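Local coordinates for Exo-poly-alpha-D-galacturonosidase (PDB 3JUR), which probably hydrolyses the galacturonic acid chains of pectin, as a glycoside hydrolase family 28 exopolygalacturonase that assembles as a tetramer, at residues D[84-90]-D[130-136]; D[38-44]-D[68-72]; D[346-352]-D[380-386]; D[410-416]-D[430-434]. All coordinates share one frame. Residue numbers count along the deposited sequence, not the author numbering.

Contact 1: D[84-90]-D[130-136]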
loop_
_atom_site.group_PDB
_atom_site.type_symbol
_atom_site.label_atom_id
_atom_site.label_comp_id
_atom_site.label_asym_id
_atom_site.label_seq_id
_atom_site.Cartn_x
_atom_site.Cartn_y
_atom_site.Cartn_z
ATOM N N VAL D 84 33.524 6.145 39.952
ATOM C CA VAL D 84 34.370 5.142 39.309
ATOM C C VAL D 84 35.037 5.672 38.037
ATOM O O VAL D 84 34.364 5.903 37.012
ATOM C CB VAL D 84 33.572 3.846 38.980
ATOM C CG1 VAL D 84 34.526 2.706 38.642
ATOM C CG2 VAL D 84 32.678 3.447 40.145
ATOM N N LYS D 85 36.356 5.863 38.111
ATOM C CA LYS D 85 37.161 6.262 36.952
ATOM C C LYS D 85 37.848 5.045 36.332
ATOM O O LYS D 85 37.877 4.901 35.112
ATOM C CB LYS D 85 38.217 7.301 37.343
ATOM C CG LYS D 85 37.680 8.683 37.669
ATOM C CD LYS D 85 38.838 9.596 38.077
ATOM C CE LYS D 85 38.411 11.050 38.208
ATOM N NZ LYS D 85 39.602 11.936 38.397
ATOM N N GLY D 86 38.407 4.182 37.181
ATOM C CA GLY D 86 39.053 2.947 36.731
ATOM C C GLY D 86 38.050 1.813 36.588
ATOM O O GLY D 86 36.896 2.038 36.226
ATOM N N THR D 87 38.502 0.595 36.872
ATOM C CA THR D 87 37.659 -0.591 36.845
ATOM C C THR D 87 37.529 -1.149 38.262
ATOM O O THR D 87 38.529 -1.283 38.983
ATOM C CB THR D 87 38.254 -1.685 35.902
ATOM O OG1 THR D 87 38.286 -1.202 34.550
ATOM C CG2 THR D 87 37.436 -2.991 35.950
ATOM N N ILE D 88 36.297 -1.445 38.669
ATOM C CA ILE D 88 36.064 -2.258 39.858
ATOM C C ILE D 88 35.785 -3.676 39.373
ATOM O O ILE D 88 34.766 -3.925 38.716
ATOM C CB ILE D 88 34.888 -1.735 40.730
ATOM C CG1 ILE D 88 35.175 -0.315 41.238
ATOM C CG2 ILE D 88 34.651 -2.673 41.905
ATOM C CD1 ILE D 88 34.005 0.356 41.947
ATOM N N LYS D 89 36.708 -4.591 39.665
ATOM C CA LYS D 89 36.581 -5.977 39.222
ATOM C C LYS D 89 36.285 -6.872 40.413
ATOM O O LYS D 89 37.115 -7.018 41.320
ATOM C CB LYS D 89 37.843 -6.449 38.487
ATOM C CG LYS D 89 37.734 -7.869 37.933
ATOM C CD LYS D 89 38.982 -8.296 37.158
ATOM C CE LYS D 89 38.814 -9.693 36.564
ATOM N NZ LYS D 89 37.604 -9.760 35.691
ATOM N N PHE D 90 35.103 -7.479 40.402
ATOM C CA PHE D 90 34.641 -8.270 41.531
ATOM C C PHE D 90 35.206 -9.676 41.524
ATOM O O PHE D 90 35.208 -10.341 40.492
ATOM C CB PHE D 90 33.115 -8.272 41.592
ATOM C CG PHE D 90 32.545 -6.934 41.931
ATOM C CD1 PHE D 90 32.243 -6.017 40.925
ATOM C CD2 PHE D 90 32.349 -6.566 43.256
ATOM C CE1 PHE D 90 31.733 -4.768 41.236
ATOM C CE2 PHE D 90 31.840 -5.318 43.576
ATOM C CZ PHE D 90 31.533 -4.419 42.570
ATOM N N SER D 130 33.050 7.458 34.615
ATOM C CA SER D 130 33.081 6.827 33.302
ATOM C C SER D 130 33.858 5.507 33.302
ATOM O O SER D 130 34.292 5.037 32.247
ATOM C CB SER D 130 33.684 7.786 32.281
ATOM O OG SER D 130 35.034 8.053 32.628
ATOM N N GLY D 131 34.006 4.906 34.477
ATOM C CA GLY D 131 34.762 3.670 34.619
ATOM C C GLY D 131 33.913 2.429 34.436
ATOM O O GLY D 131 32.789 2.506 33.946
ATOM N N VAL D 132 34.449 1.281 34.852
ATOM C CA VAL D 132 33.830 -0.014 34.578
ATOM C C VAL D 132 33.527 -0.790 35.861
ATOM O O VAL D 132 34.338 -0.817 36.798
ATOM C CB VAL D 132 34.740 -0.865 33.639
ATOM C CG1 VAL D 132 34.126 -2.236 33.341
ATOM C CG2 VAL D 132 35.032 -0.107 32.342
ATOM N N LEU D 133 32.352 -1.408 35.898
ATOM C CA LEU D 133 32.037 -2.412 36.911
ATOM C C LEU D 133 32.073 -3.779 36.234
ATOM O O LEU D 133 31.309 -4.052 35.301
ATOM C CB LEU D 133 30.674 -2.145 37.562
ATOM C CG LEU D 133 30.384 -0.744 38.126
ATOM C CD1 LEU D 133 28.986 -0.700 38.715
ATOM C CD2 LEU D 133 31.413 -0.284 39.166
ATOM N N ASP D 134 32.990 -4.625 36.691
ATOM C CA ASP D 134 33.236 -5.924 36.063
ATOM C C ASP D 134 32.925 -7.050 37.054
ATOM O O ASP D 134 33.692 -7.303 37.987
ATOM C CB ASP D 134 34.688 -5.981 35.569
ATOM C CG ASP D 134 35.062 -7.318 34.941
ATOM O OD1 ASP D 134 34.210 -8.232 34.817
ATOM O OD2 ASP D 134 36.241 -7.444 34.563
ATOM N N GLY D 135 31.788 -7.711 36.844
ATOM C CA GLY D 135 31.306 -8.757 37.744
ATOM C C GLY D 135 32.043 -10.081 37.670
ATOM O O GLY D 135 31.810 -10.965 38.500
ATOM N N SER D 136 32.914 -10.212 36.668
ATOM C CA SER D 136 33.750 -11.398 36.444
ATOM C C SER D 136 32.997 -12.710 36.190
ATOM O O SER D 136 33.574 -13.795 36.338
ATOM C CB SER D 136 34.773 -11.585 37.576
ATOM O OG SER D 136 35.631 -10.464 37.676
HETATM O O HOH W 1 37.288 6.728 33.317
#
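K89 and D134 form a salt bridge, with K89 NZ 2.9 Å from D134 OD2. K89 NZ also donates to S136 OG at 2.9 Å. S136 OG in turn donates to F90 O, also at 2.9 Å. D134 OD1 accepts from S136 N at 3.0 Å, an Asx turn, and also from N210 ND2. Backbone bonds run in parallel-sheet fashion: V132 N to G86 O (2.9 Å), I88 N to V132 O (2.8 Å), D134 N to I88 O (2.8 Å) and F90 N to D134 O (2.8 Å). G131 N reaches V84 O at 2.7 Å. A CB on G131 would clash with the carbonyls of V84 and G86. T87 and V132 share a face with the salt bridge. On the other face, I88 CD1 meets L133 CD2 at 3.9 Å. These are successive coils of a right-handed parallel beta-helix. Strand 87-90 lies between 68-75 and 132-134, and 132-134 continues to 207-209.

Contact 2: D[38-44]-D[68-72]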
loop_
_atom_site.group_PDB
_atom_site.type_symbol
_atom_site.label_atom_id
_atom_site.label_comp_id
_atom_site.label_asym_id
_atom_site.label_seq_id
_atom_site.Cartn_x
_atom_site.Cartn_y
_atom_site.Cartn_z
ATOM N N ASP D 38 46.415 -2.692 40.700
ATOM C CA ASP D 38 47.259 -3.650 39.977
ATOM C C ASP D 38 46.500 -4.892 39.485
ATOM O O ASP D 38 47.086 -5.770 38.848
ATOM C CB ASP D 38 48.471 -4.066 40.838
ATOM C CG ASP D 38 48.073 -4.671 42.190
ATOM O OD1 ASP D 38 46.891 -5.031 42.387
ATOM O OD2 ASP D 38 48.958 -4.790 43.067
ATOM N N GLY D 39 45.201 -4.957 39.787
ATOM C CA GLY D 39 44.361 -6.103 39.425
ATOM C C GLY D 39 44.770 -7.385 40.131
ATOM O O GLY D 39 44.564 -8.483 39.608
ATOM N N ARG D 40 45.355 -7.241 41.321
ATOM C CA ARG D 40 45.887 -8.372 42.090
ATOM C C ARG D 40 45.581 -8.228 43.580
ATOM O O ARG D 40 45.203 -9.200 44.238
ATOM C CB ARG D 40 47.398 -8.507 41.881
ATOM C CG ARG D 40 47.827 -8.814 40.448
ATOM C CD ARG D 40 49.260 -8.356 40.181
ATOM N NE ARG D 40 50.253 -9.325 40.637
ATOM C CZ ARG D 40 50.961 -9.228 41.765
ATOM N NH1 ARG D 40 50.798 -8.196 42.587
ATOM N NH2 ARG D 40 51.839 -10.174 42.072
ATOM N N THR D 41 45.747 -7.015 44.102
ATOM C CA THR D 41 45.511 -6.721 45.515
ATOM C C THR D 41 44.025 -6.779 45.848
ATOM O O THR D 41 43.188 -6.263 45.094
ATOM C CB THR D 41 46.066 -5.330 45.896
ATOM O OG1 THR D 41 47.465 -5.276 45.595
ATOM C CG2 THR D 41 45.869 -5.045 47.382
ATOM N N ASP D 42 43.705 -7.410 46.974
ATOM C CA ASP D 42 42.338 -7.441 47.478
ATOM C C ASP D 42 42.005 -6.095 48.111
ATOM O O ASP D 42 42.530 -5.754 49.170
ATOM C CB ASP D 42 42.155 -8.574 48.493
ATOM C CG ASP D 42 40.693 -8.810 48.859
ATOM O OD1 ASP D 42 39.817 -8.066 48.370
ATOM O OD2 ASP D 42 40.419 -9.747 49.642
ATOM N N CYS D 43 41.135 -5.334 47.449
ATOM C CA CYS D 43 40.751 -4.008 47.926
ATOM C C CYS D 43 39.449 -4.016 48.727
ATOM O O CYS D 43 38.898 -2.953 49.009
ATOM C CB CYS D 43 40.643 -3.020 46.757
ATOM S SG CYS D 43 42.059 -3.018 45.635
ATOM N N SER D 44 38.967 -5.206 49.096
ATOM C CA SER D 44 37.701 -5.356 49.835
ATOM C C SER D 44 37.599 -4.431 51.051
ATOM O O SER D 44 36.620 -3.694 51.196
ATOM C CB SER D 44 37.490 -6.809 50.279
ATOM O OG SER D 44 37.280 -7.673 49.175
ATOM N N VAL D 68 42.854 -1.341 37.872
ATOM C CA VAL D 68 41.878 -2.412 38.101
ATOM C C VAL D 68 41.894 -2.789 39.582
ATOM O O VAL D 68 42.932 -3.162 40.128
ATOM C CB VAL D 68 42.120 -3.660 37.201
ATOM C CG1 VAL D 68 41.029 -4.708 37.426
ATOM C CG2 VAL D 68 42.176 -3.269 35.717
ATOM N N PHE D 69 40.734 -2.674 40.224
ATOM C CA PHE D 69 40.610 -2.881 41.664
ATOM C C PHE D 69 39.795 -4.133 41.996
ATOM O O PHE D 69 38.580 -4.178 41.754
ATOM C CB PHE D 69 39.995 -1.638 42.318
ATOM C CG PHE D 69 40.888 -0.428 42.268
ATOM C CD1 PHE D 69 41.778 -0.165 43.302
ATOM C CD2 PHE D 69 40.847 0.443 41.183
ATOM C CE1 PHE D 69 42.612 0.954 43.261
ATOM C CE2 PHE D 69 41.681 1.560 41.131
ATOM C CZ PHE D 69 42.559 1.817 42.171
ATOM N N LEU D 70 40.477 -5.147 42.530
ATOM C CA LEU D 70 39.840 -6.409 42.920
ATOM C C LEU D 70 39.182 -6.275 44.280
ATOM O O LEU D 70 39.791 -5.766 45.216
ATOM C CB LEU D 70 40.859 -7.559 42.966
ATOM C CG LEU D 70 41.530 -8.045 41.678
ATOM C CD1 LEU D 70 42.269 -9.354 41.940
ATOM C CD2 LEU D 70 40.529 -8.222 40.545
ATOM N N THR D 71 37.943 -6.743 44.382
ATOM C CA THR D 71 37.174 -6.641 45.619
ATOM C C THR D 71 36.024 -7.645 45.661
ATOM O O THR D 71 35.536 -8.093 44.619
ATOM C CB THR D 71 36.606 -5.196 45.837
ATOM O OG1 THR D 71 35.743 -5.180 46.981
ATOM C CG2 THR D 71 35.823 -4.723 44.627
ATOM N N GLY D 72 35.602 -7.990 46.875
ATOM C CA GLY D 72 34.337 -8.680 47.082
ATOM C C GLY D 72 33.230 -7.645 46.996
ATOM O O GLY D 72 33.470 -6.526 46.538
HETATM O O HOH W 2 43.467 -4.846 42.474
#
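L70 lays its side chain against the corner at G39, R40 and T41. L70 CD1 is 3.4 Å from G39 O and 3.7 Å from R40 O, and L70 CB is 3.4 Å from T41 O. One residue earlier in the strand, F69 turns its ring edge to C43. C43 SG sits 3.7 Å from F69 CD1, a sulfur-aromatic contact. The backbone joins twice. G39 N donates to V68 O at 2.9 Å, and C43 N donates to L70 O at 2.6 Å. Between them a water donates to V68 O at 2.9 Å, accepts from L70 N at 3.0 Å and reaches the corner through a weak bond from R40 N at 3.3 Å. D38 holds the corner from within: D38 OD1 accepts from R40 N and T41 N, both at 2.9 Å, and D38 OD2 from T41 OG1 at 3.0 Å. G39 has positive phi, which suits glycine. At the far end, D42 OD1 accepts from S44 N at 3.1 Å and S44 OG at 2.7 Å. S44 OG then accepts from G72 N at 2.9 Å. C43 is the N-cap of helix 44-57, so the contact ties that helix start to strand 68-75 at the N-terminal end of the beta-helix. D42 also pairs with R96. The chemistry implies a mixed junction: direct polar bonds, packing of L70 and one water between.

Contact 3: D[346-352]-D[380-386]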
loop_
_atom_site.group_PDB
_atom_site.type_symbol
_atom_site.label_atom_id
_atom_site.label_comp_id
_atom_site.label_asym_id
_atom_site.label_seq_id
_atom_site.Cartn_x
_atom_site.Cartn_y
_atom_site.Cartn_z
ATOM N N ASN D 346 9.009 5.303 19.053
ATOM C CA ASN D 346 10.135 4.378 19.078
ATOM C C ASN D 346 10.500 3.866 17.702
ATOM O O ASN D 346 9.672 3.879 16.790
ATOM C CB ASN D 346 9.860 3.231 20.049
ATOM C CG ASN D 346 9.743 3.710 21.486
ATOM O OD1 ASN D 346 10.668 4.307 22.024
ATOM N ND2 ASN D 346 8.604 3.446 22.111
ATOM N N VAL D 347 11.755 3.455 17.552
ATOM C CA VAL D 347 12.250 2.863 16.317
ATOM C C VAL D 347 12.815 1.487 16.647
ATOM O O VAL D 347 13.588 1.334 17.594
ATOM C CB VAL D 347 13.351 3.736 15.644
ATOM C CG1 VAL D 347 13.865 3.070 14.384
ATOM C CG2 VAL D 347 12.823 5.135 15.320
ATOM N N ALA D 348 12.415 0.484 15.876
ATOM C CA ALA D 348 12.946 -0.866 16.035
ATOM C C ALA D 348 13.389 -1.386 14.681
ATOM O O ALA D 348 12.595 -1.471 13.754
ATOM C CB ALA D 348 11.908 -1.787 16.666
ATOM N N VAL D 349 14.669 -1.715 14.555
ATOM C CA VAL D 349 15.193 -2.194 13.276
ATOM C C VAL D 349 15.784 -3.593 13.375
ATOM O O VAL D 349 16.501 -3.911 14.326
ATOM C CB VAL D 349 16.141 -1.139 12.571
ATOM C CG1 VAL D 349 16.373 0.078 13.436
ATOM C CG2 VAL D 349 17.450 -1.740 12.088
ATOM N N ASN D 350 15.430 -4.434 12.404
ATOM C CA ASN D 350 15.851 -5.843 12.365
ATOM C C ASN D 350 15.416 -6.651 13.600
ATOM O O ASN D 350 16.214 -7.386 14.194
ATOM C CB ASN D 350 17.361 -5.962 12.109
ATOM C CG ASN D 350 17.753 -5.535 10.699
ATOM O OD1 ASN D 350 17.041 -5.808 9.734
ATOM N ND2 ASN D 350 18.898 -4.875 10.573
ATOM N N VAL D 351 14.151 -6.488 13.996
ATOM C CA VAL D 351 13.544 -7.338 15.023
ATOM C C VAL D 351 13.515 -8.795 14.526
ATOM O O VAL D 351 13.180 -9.044 13.370
ATOM C CB VAL D 351 12.122 -6.852 15.386
ATOM C CG1 VAL D 351 11.470 -7.785 16.402
ATOM C CG2 VAL D 351 12.156 -5.413 15.922
ATOM N N SER D 352 13.881 -9.753 15.380
ATOM C CA SER D 352 13.955 -11.166 14.947
ATOM C C SER D 352 12.732 -12.047 15.289
ATOM O O SER D 352 12.428 -12.978 14.548
ATOM C CB SER D 352 15.239 -11.831 15.443
ATOM O OG SER D 352 15.254 -11.859 16.859
ATOM N N ASN D 380 3.260 6.037 16.838
ATOM C CA ASN D 380 4.445 6.473 16.084
ATOM C C ASN D 380 5.626 5.510 16.211
ATOM O O ASN D 380 6.766 5.926 16.429
ATOM C CB ASN D 380 4.854 7.912 16.456
ATOM C CG ASN D 380 5.765 8.551 15.418
ATOM O OD1 ASN D 380 5.638 8.288 14.221
ATOM N ND2 ASN D 380 6.693 9.396 15.875
ATOM N N LEU D 381 5.333 4.216 16.084
ATOM C CA LEU D 381 6.374 3.197 16.002
ATOM C C LEU D 381 6.772 3.006 14.548
ATOM O O LEU D 381 5.920 2.932 13.654
ATOM C CB LEU D 381 5.908 1.869 16.621
ATOM C CG LEU D 381 6.724 0.579 16.388
ATOM C CD1 LEU D 381 8.109 0.661 17.049
ATOM C CD2 LEU D 381 5.956 -0.637 16.887
ATOM N N LYS D 382 8.076 2.967 14.309
ATOM C CA LYS D 382 8.602 2.604 13.008
ATOM C C LYS D 382 9.457 1.370 13.220
ATOM O O LYS D 382 10.436 1.397 13.994
ATOM C CB LYS D 382 9.396 3.758 12.397
ATOM C CG LYS D 382 8.530 4.989 12.122
ATOM C CD LYS D 382 9.300 6.075 11.417
ATOM C CE LYS D 382 8.921 7.465 11.926
ATOM N NZ LYS D 382 7.459 7.687 12.004
ATOM N N ALA D 383 9.064 0.275 12.574
ATOM C CA ALA D 383 9.726 -0.995 12.810
ATOM C C ALA D 383 9.941 -1.827 11.569
ATOM O O ALA D 383 9.183 -1.773 10.595
ATOM C CB ALA D 383 8.990 -1.835 13.894
ATOM N N THR D 384 10.983 -2.635 11.654
ATOM C CA THR D 384 11.443 -3.430 10.557
ATOM C C THR D 384 11.697 -4.852 11.082
ATOM O O THR D 384 12.215 -5.020 12.178
ATOM C CB THR D 384 12.684 -2.722 9.942
ATOM O OG1 THR D 384 12.308 -2.104 8.699
ATOM C CG2 THR D 384 13.817 -3.645 9.719
ATOM N N GLY D 385 11.259 -5.860 10.324
ATOM C CA GLY D 385 11.588 -7.261 10.598
ATOM C C GLY D 385 10.667 -8.027 11.529
ATOM O O GLY D 385 9.817 -7.447 12.195
ATOM N N GLY D 386 10.836 -9.348 11.567
ATOM C CA GLY D 386 10.138 -10.181 12.548
ATOM C C GLY D 386 9.374 -11.364 11.977
ATOM O O GLY D 386 8.954 -11.355 10.824
#
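Two neighbouring coils of the parallel beta-helix meet here, and the backbone carries most of the bonding. K382 N donates to N346 O at 3.1 Å, A348 N to K382 O at 2.9 Å and T384 N to A348 O at 2.9 Å. Past the strand, V351 N donates to T384 O at 3.0 Å. The opposite edge of strand 347-349 is satisfied by the previous coil, where V347 and V349 bond to the backbone of N317, Y319 and N321. N346 spends its side chain there too: OD1 accepts from N317 N and ND2 donates to A314 O. K382 NZ donates to N380 OD1 at 2.9 Å, while N380 ND2 bonds to D345. On the outer face, V347, V349, K382 and T384 pack on a second subunit, and N350 OD1 takes a weak hydrogen bond from its K382. G385 and G386 have positive phi, and a CB on G385 would clash with V351 O. On the inner face, A348 CB lies 4.0 Å from A383 CB.

Contact 4: D[410-416]-D[430-434]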
loop_
_atom_site.group_PDB
_atom_site.type_symbol
_atom_site.label_atom_id
_atom_site.label_comp_id
_atom_site.label_asym_id
_atom_site.label_seq_id
_atom_site.Cartn_x
_atom_site.Cartn_y
_atom_site.Cartn_z
ATOM N N ILE D 410 5.064 -0.912 10.220
ATOM C CA ILE D 410 5.874 -2.118 10.451
ATOM C C ILE D 410 6.060 -2.854 9.125
ATOM O O ILE D 410 5.081 -3.220 8.467
ATOM C CB ILE D 410 5.257 -3.067 11.519
ATOM C CG1 ILE D 410 5.029 -2.327 12.840
ATOM C CG2 ILE D 410 6.156 -4.303 11.734
ATOM C CD1 ILE D 410 4.180 -3.078 13.831
ATOM N N GLU D 411 7.312 -3.052 8.729
ATOM C CA GLU D 411 7.615 -3.675 7.448
ATOM C C GLU D 411 8.478 -4.919 7.584
ATOM O O GLU D 411 9.369 -4.973 8.425
ATOM C CB GLU D 411 8.311 -2.672 6.519
ATOM C CG GLU D 411 7.370 -1.605 5.962
ATOM C CD GLU D 411 6.271 -2.192 5.084
ATOM O OE1 GLU D 411 6.562 -3.179 4.362
ATOM O OE2 GLU D 411 5.127 -1.676 5.119
ATOM N N GLY D 412 8.207 -5.911 6.741
ATOM C CA GLY D 412 9.045 -7.107 6.657
ATOM C C GLY D 412 8.833 -8.111 7.772
ATOM O O GLY D 412 9.714 -8.919 8.051
ATOM N N ALA D 413 7.677 -8.054 8.427
ATOM C CA ALA D 413 7.296 -9.089 9.374
ATOM C C ALA D 413 6.562 -10.190 8.609
ATOM O O ALA D 413 5.777 -9.902 7.709
ATOM C CB ALA D 413 6.423 -8.518 10.470
ATOM N N LYS D 414 6.825 -11.446 8.949
ATOM C CA LYS D 414 6.204 -12.554 8.227
ATOM C C LYS D 414 4.691 -12.617 8.457
ATOM O O LYS D 414 3.921 -12.637 7.504
ATOM C CB LYS D 414 6.896 -13.885 8.548
ATOM C CG LYS D 414 8.219 -14.050 7.791
ATOM C CD LYS D 414 8.983 -15.321 8.186
ATOM C CE LYS D 414 10.001 -15.051 9.294
ATOM N NZ LYS D 414 10.967 -16.196 9.397
ATOM N N ILE D 415 4.278 -12.637 9.722
ATOM C CA ILE D 415 2.868 -12.548 10.083
ATOM C C ILE D 415 2.577 -11.147 10.625
ATOM O O ILE D 415 3.307 -10.649 11.483
ATOM C CB ILE D 415 2.494 -13.641 11.110
ATOM C CG1 ILE D 415 2.600 -15.018 10.447
ATOM C CG2 ILE D 415 1.080 -13.410 11.686
ATOM C CD1 ILE D 415 2.668 -16.182 11.408
ATOM N N SER D 416 1.536 -10.504 10.099
ATOM C CA SER D 416 1.130 -9.175 10.587
ATOM C C SER D 416 0.456 -9.237 11.956
ATOM O O SER D 416 0.883 -8.557 12.893
ATOM C CB SER D 416 0.210 -8.478 9.580
ATOM O OG SER D 416 0.890 -8.275 8.362
ATOM N N ILE D 430 0.456 1.192 8.693
ATOM C CA ILE D 430 0.931 0.475 7.522
ATOM C C ILE D 430 1.608 -0.787 8.046
ATOM O O ILE D 430 2.493 -0.719 8.904
ATOM C CB ILE D 430 1.894 1.335 6.652
ATOM C CG1 ILE D 430 1.203 2.635 6.205
ATOM C CG2 ILE D 430 2.406 0.528 5.449
ATOM C CD1 ILE D 430 2.090 3.627 5.419
ATOM N N MET D 431 1.162 -1.934 7.548
ATOM C CA MET D 431 1.680 -3.230 7.979
ATOM C C MET D 431 2.026 -4.054 6.766
ATOM O O MET D 431 1.132 -4.432 6.016
ATOM C CB MET D 431 0.633 -3.985 8.799
ATOM C CG MET D 431 0.522 -3.533 10.216
ATOM S SD MET D 431 0.104 -4.931 11.283
ATOM C CE MET D 431 0.963 -4.377 12.736
ATOM N N ASN D 432 3.316 -4.334 6.581
ATOM C CA ASN D 432 3.817 -5.042 5.394
ATOM C C ASN D 432 3.108 -4.602 4.107
ATOM O O ASN D 432 2.601 -5.431 3.348
ATOM C CB ASN D 432 3.721 -6.571 5.569
ATOM C CG ASN D 432 4.391 -7.066 6.850
ATOM O OD1 ASN D 432 5.400 -6.519 7.306
ATOM N ND2 ASN D 432 3.808 -8.093 7.453
ATOM N N GLY D 433 3.047 -3.288 3.883
ATOM C CA GLY D 433 2.479 -2.756 2.646
ATOM C C GLY D 433 0.985 -2.476 2.634
ATOM O O GLY D 433 0.503 -1.765 1.752
ATOM N N SER D 434 0.256 -3.029 3.601
ATOM C CA SER D 434 -1.184 -2.801 3.715
ATOM C C SER D 434 -1.459 -1.580 4.583
ATOM O O SER D 434 -0.995 -1.502 5.717
ATOM C CB SER D 434 -1.891 -4.027 4.310
ATOM O OG SER D 434 -2.112 -5.027 3.334
#
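The backbone hydrogen bonds are those of parallel strands. I410 N donates to I430 O at 2.9 Å, and N432 N donates to I410 O at 2.8 Å. Side chains add two more. G433 N donates to E411 OE2 at 2.9 Å, and A413 N donates to N432 OD1 at 3.0 Å, so N432 fills the bend after strand 408-411. E411 also forms a salt bridge through OE1 with R435 of a second subunit. Apolar contact is made on the other face, where I410 CD1 meets M431 CE at 3.6 Å. S416 CB lies 3.9 Å from M431 SD. A type I' turn from M431 to S434 reverses the chain. Its bonds are M431 N to S434 O and S434 N to M431 O, both 2.9 Å. The turn ends the parallel stacking of coils on this side of the beta-helix. Strand 408-411 lies between 382-384 and 429-431, and 429-431 pairs antiparallel with 434-436. I410, A413 and M431 pack on strand 388-393.

In the fold
The four contacts sample the two ends of one beta-helix. Contacts 1 and 2 are neighbours, with centres 10 Å apart. Strand 68-75 bonds to 87-90 between them, with K89 N 2.8 Å from F69 O and T87 O 2.9 Å from F69 N. Contacts 3 and 4 repeat this near the C-terminal end, also 10 Å apart between centres, where G385 N is 2.8 Å from E411 O. The two pairs do not touch: the centres of contacts 1 and 3 are 33 Å apart and those of 2 and 4 are 52 Å apart. Contacts 3 and 4 both meet the second subunit, whereas no other chain of the tetramer touches contacts 1 and 2.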